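Local coordinates for enoyl-CoA hydratase subunit II (Geobacillus kaustophilus, PDB 2EJ5), which probably catalyses the hydration of enoyl-CoA thioesters, perhaps within phenylacetic acid catabolism, at residues P129-I132 with P138-G141; A115-L120 with L206-L211. All blocks are in the same frame, centred on the assembly; numbering follows the deposited sequence.

Both contacts lie in the crotonase fold of one chain, and contact 1 is nested along the sequence inside the loop that contact 2 closes; their centres are 21 Å apart. Contact 1 joins two parts of a single loop, between strand 126-128 and helix 142-150, about 17 Å from the centre of the chain. Contact 2 sits nearer the middle, about 7 Å from that centre, and ties the residue just before strand 118-122 to helix 201-216. Each is partly buried, yet their chemistry differs: an aromatic face on a proline in the loop, a lysine-aspartate ion pair between helix and sheet. Neighbouring subunits of the trimer pack against both.

Contact 1: residues P129-I132 with P138-G141; sequences PAFI and PDAG
Phe131 and Pro138 bring the two limbs of one loop together, their CA atoms 5.6 Å apart, with no hydrogen bond between the segments. This loop of the crotonase fold leads from strand 126-128 to helix 142-150: a short 3-10 turn includes Phe131 and Ile132, and the irregular segment 138-141 ends at Gly141, the N-cap of the helix. The contact is a CH-pi interaction. Pro138 CA lies over the centre of the Phe131 ring, 3.4 Å from the centroid and 13° off the normal, while Asp139 N sits over the same face, nearer the rim. Pro138 CB extends the apolar contact, reaching Phe131 CD2 at 3.6 Å. With CG anti to its carbonyl carbon (chi1 -49°), Phe131 directs its ring at the proline; Met110 and Ser111 of helix 108-115 also touch it, and His142 meets it edge-to-face. Replacing Phe131 with an alanine would probably leave Pro138 CA and CB without their aromatic partner and open a gap between the two limbs. The Asp139 carboxylate, whose OD2 is hydrogen-bonded to Gln230 of the second subunit, stands 76° from the ring plane and brings OD1 to 3.2 Å from Phe131 CE1.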
loop_
_atom_site.group_PDB
_atom_site.type_symbol
_atom_site.label_atom_id
_atom_site.label_comp_id
_atom_site.label_asym_id
_atom_site.label_seq_id
_atom_site.Cartn_x
_atom_site.Cartn_y
_atom_site.Cartn_z
ATOM N N PRO A 129 18.643 -2.246 7.054
ATOM C CA PRO A 129 17.805 -3.362 7.523
ATOM C C PRO A 129 18.716 -4.565 7.722
ATOM O O PRO A 129 18.745 -5.486 6.893
ATOM C CB PRO A 129 16.821 -3.591 6.369
ATOM C CG PRO A 129 17.394 -2.906 5.158
ATOM C CD PRO A 129 18.618 -2.112 5.588
ATOM N N ALA A 130 19.460 -4.533 8.811
ATOM C CA ALA A 130 20.673 -5.338 8.941
ATOM C C ALA A 130 20.433 -6.731 9.525
ATOM O O ALA A 130 21.339 -7.584 9.479
ATOM C CB ALA A 130 21.695 -4.595 9.788
ATOM N N PHE A 131 19.231 -6.958 10.055
ATOM C CA PHE A 131 18.862 -8.242 10.704
ATOM C C PHE A 131 19.350 -9.488 9.924
ATOM O O PHE A 131 20.024 -10.387 10.485
ATOM C CB PHE A 131 17.332 -8.306 10.871
ATOM C CG PHE A 131 16.706 -7.082 11.482
ATOM C CD1 PHE A 131 16.541 -6.986 12.860
ATOM C CD2 PHE A 131 16.215 -6.055 10.647
ATOM C CE1 PHE A 131 15.890 -5.890 13.441
ATOM C CE2 PHE A 131 15.588 -4.941 11.196
ATOM C CZ PHE A 131 15.414 -4.857 12.613
ATOM N N ILE A 132 19.059 -9.522 8.627
ATOM C CA ILE A 132 19.362 -10.690 7.785
ATOM C C ILE A 132 20.853 -11.103 7.791
ATOM O O ILE A 132 21.183 -12.310 7.708
ATOM C CB ILE A 132 18.841 -10.537 6.324
ATOM C CG1 ILE A 132 18.859 -11.900 5.593
ATOM C CG2 ILE A 132 19.626 -9.437 5.521
ATOM C CD1 ILE A 132 17.807 -12.887 6.127
ATOM N N PRO A 138 13.626 -9.026 10.546
ATOM C CA PRO A 138 13.316 -7.696 11.052
ATOM C C PRO A 138 12.231 -7.769 12.113
ATOM O O PRO A 138 11.249 -8.467 11.916
ATOM C CB PRO A 138 12.845 -6.938 9.802
ATOM C CG PRO A 138 13.598 -7.659 8.617
ATOM C CD PRO A 138 13.436 -9.125 9.082
ATOM N N ASP A 139 12.434 -7.065 13.220
ATOM C CA ASP A 139 11.539 -7.152 14.368
ATOM C C ASP A 139 11.171 -5.799 15.033
ATOM O O ASP A 139 11.434 -4.744 14.472
ATOM C CB ASP A 139 12.103 -8.145 15.379
ATOM C CG ASP A 139 13.421 -7.667 16.008
ATOM O OD1 ASP A 139 13.794 -6.466 15.823
ATOM O OD2 ASP A 139 14.089 -8.503 16.678
ATOM N N ALA A 140 10.591 -5.842 16.236
ATOM C CA ALA A 140 9.982 -4.649 16.869
ATOM C C ALA A 140 8.989 -3.981 15.898
ATOM O O ALA A 140 8.929 -2.732 15.795
ATOM C CB ALA A 140 11.086 -3.634 17.280
ATOM N N GLY A 141 8.236 -4.792 15.156
ATOM C CA GLY A 141 7.146 -4.244 14.342
ATOM C C GLY A 141 7.505 -3.949 12.898
ATOM O O GLY A 141 6.627 -3.561 12.133
#

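Contact 2: residues A115-L120 with L206-L211; sequences ACDFRL and LIKRLL
Asp117 and Lys208 reach for each other from opposite directions and form a salt bridge between the residue just before strand 118-122 and helix 201-216. Their CA atoms are 8.8 Å apart, a gap spanned by side chains alone. In Lys208, CG is anti to the carbonyl carbon (chi1 -77°) and the chain stays extended through chi2, then bends at chi3 and chi4 to bring the ammonium group to the carboxylate. Asp117 likewise has CG anti to its carbonyl carbon (chi1 -54°), which directs the carboxylate at the helix. Lys208 NZ donates to the syn lone pair of Asp117 OD2 at 2.6 Å and lies 3.2 Å from Asp117 OD1. The adjoining methylene follows closely, with Lys208 CE 3.4 Å from Asp117 OD1. Within 115-120, Arg119 turns back on its own segment, and Arg119 NH1 donates to Cys116 O at 2.9 Å, a bent bond (141°) from above the carbonyl plane. Both partners of the ion pair have further bonds: Asp117 OD2 accepts from Val97 N, and Lys208 NZ donates to Lys95 O. Opposite charges offset each other where Lys208 is buried, which is likely to favour the charged forms of both groups and to link helix and sheet through a shared polar network.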
loop_
_atom_site.group_PDB
_atom_site.type_symbol
_atom_site.label_atom_id
_atom_site.label_comp_id
_atom_site.label_asym_id
_atom_site.label_seq_id
_atom_site.Cartn_x
_atom_site.Cartn_y
_atom_site.Cartn_z
ATOM N N ALA A 115 8.130 3.362 12.816
ATOM C CA ALA A 115 6.923 3.443 13.656
ATOM C C ALA A 115 6.478 4.876 13.971
ATOM O O ALA A 115 5.354 5.100 14.474
ATOM C CB ALA A 115 7.086 2.631 14.974
ATOM N N CYS A 116 7.357 5.850 13.712
ATOM C CA CYS A 116 7.010 7.256 13.955
ATOM C C CYS A 116 6.150 7.809 12.833
ATOM O O CYS A 116 6.070 7.213 11.781
ATOM C CB CYS A 116 8.278 8.096 14.134
ATOM S SG CYS A 116 9.170 7.600 15.675
ATOM N N ASP A 117 5.520 8.959 13.061
ATOM C CA ASP A 117 4.574 9.540 12.085
ATOM C C ASP A 117 5.282 10.276 10.943
ATOM O O ASP A 117 4.797 10.269 9.786
ATOM C CB ASP A 117 3.603 10.520 12.779
ATOM C CG ASP A 117 2.877 9.886 13.948
ATOM O OD1 ASP A 117 2.293 8.785 13.769
ATOM O OD2 ASP A 117 2.867 10.496 15.043
ATOM N N PHE A 118 6.389 10.936 11.268
ATOM C CA PHE A 118 7.210 11.654 10.293
ATOM C C PHE A 118 8.655 11.258 10.520
ATOM O O PHE A 118 9.036 10.962 11.680
ATOM C CB PHE A 118 7.081 13.172 10.501
ATOM C CG PHE A 118 5.664 13.689 10.434
ATOM C CD1 PHE A 118 5.075 13.998 9.192
ATOM C CD2 PHE A 118 4.924 13.888 11.594
ATOM C CE1 PHE A 118 3.780 14.488 9.096
ATOM C CE2 PHE A 118 3.621 14.388 11.517
ATOM C CZ PHE A 118 3.043 14.698 10.259
ATOM N N ARG A 119 9.454 11.239 9.445
ATOM C CA ARG A 119 10.884 10.893 9.511
ATOM C C ARG A 119 11.663 12.010 8.798
ATOM O O ARG A 119 11.520 12.186 7.581
ATOM C CB ARG A 119 11.189 9.548 8.804
ATOM C CG ARG A 119 10.838 8.253 9.634
ATOM C CD ARG A 119 10.706 6.980 8.753
ATOM N NE ARG A 119 9.494 7.164 7.973
ATOM C CZ ARG A 119 8.272 7.053 8.486
ATOM N NH1 ARG A 119 8.116 6.697 9.750
ATOM N NH2 ARG A 119 7.205 7.309 7.747
ATOM N N LEU A 120 12.410 12.800 9.571
ATOM C CA LEU A 120 13.235 13.861 9.020
ATOM C C LEU A 120 14.623 13.271 9.013
ATOM O O LEU A 120 15.157 12.959 10.070
ATOM C CB LEU A 120 13.206 15.114 9.924
ATOM C CG LEU A 120 11.856 15.727 10.281
ATOM C CD1 LEU A 120 12.026 16.947 11.235
ATOM C CD2 LEU A 120 11.089 16.154 8.984
ATOM N N LEU A 206 -6.887 11.896 17.012
ATOM C CA LEU A 206 -8.031 11.203 16.422
ATOM C C LEU A 206 -7.742 10.694 14.997
ATOM O O LEU A 206 -8.213 9.626 14.577
ATOM C CB LEU A 206 -9.243 12.150 16.429
ATOM C CG LEU A 206 -9.895 12.387 17.829
ATOM C CD1 LEU A 206 -10.927 13.462 17.795
ATOM C CD2 LEU A 206 -10.456 11.131 18.476
ATOM N N ILE A 207 -6.968 11.455 14.233
ATOM C CA ILE A 207 -6.583 10.923 12.923
ATOM C C ILE A 207 -5.629 9.718 13.058
ATOM O O ILE A 207 -5.762 8.724 12.292
ATOM C CB ILE A 207 -6.067 12.001 11.927
ATOM C CG1 ILE A 207 -4.601 12.287 12.134
ATOM C CG2 ILE A 207 -6.964 13.224 11.873
ATOM C CD1 ILE A 207 -3.771 11.447 11.178
ATOM N N LYS A 208 -4.714 9.751 14.020
ATOM C CA LYS A 208 -3.903 8.570 14.287
ATOM C C LYS A 208 -4.771 7.385 14.736
ATOM O O LYS A 208 -4.494 6.224 14.384
ATOM C CB LYS A 208 -2.856 8.904 15.345
ATOM C CG LYS A 208 -1.698 9.690 14.803
ATOM C CD LYS A 208 -0.713 10.086 15.888
ATOM C CE LYS A 208 0.117 8.844 16.392
ATOM N NZ LYS A 208 1.531 9.179 16.836
ATOM N N ARG A 209 -5.799 7.675 15.521
ATOM C CA ARG A 209 -6.732 6.634 15.973
ATOM C C ARG A 209 -7.423 6.033 14.751
ATOM O O ARG A 209 -7.504 4.790 14.605
ATOM C CB ARG A 209 -7.769 7.205 16.958
ATOM C CG ARG A 209 -8.608 6.145 17.681
ATOM C CD ARG A 209 -9.619 6.779 18.688
ATOM N NE ARG A 209 -8.953 7.569 19.735
ATOM C CZ ARG A 209 -9.611 8.296 20.642
ATOM N NH1 ARG A 209 -10.934 8.326 20.631
ATOM N NH2 ARG A 209 -8.963 9.018 21.557
ATOM N N LEU A 210 -7.881 6.903 13.850
ATOM C CA LEU A 210 -8.560 6.459 12.658
ATOM C C LEU A 210 -7.649 5.725 11.687
ATOM O O LEU A 210 -8.108 4.854 10.970
ATOM C CB LEU A 210 -9.266 7.633 11.954
ATOM C CG LEU A 210 -10.540 8.171 12.614
ATOM C CD1 LEU A 210 -11.058 9.354 11.788
ATOM C CD2 LEU A 210 -11.602 7.073 12.709
ATOM N N LEU A 211 -6.376 6.111 11.603
ATOM C CA LEU A 211 -5.422 5.369 10.756
ATOM C C LEU A 211 -5.212 3.944 11.264
ATOM O O LEU A 211 -5.057 3.035 10.476
ATOM C CB LEU A 211 -4.075 6.101 10.617
ATOM C CG LEU A 211 -4.152 7.341 9.677
ATOM C CD1 LEU A 211 -2.908 8.145 9.800
ATOM C CD2 LEU A 211 -4.414 6.958 8.158
#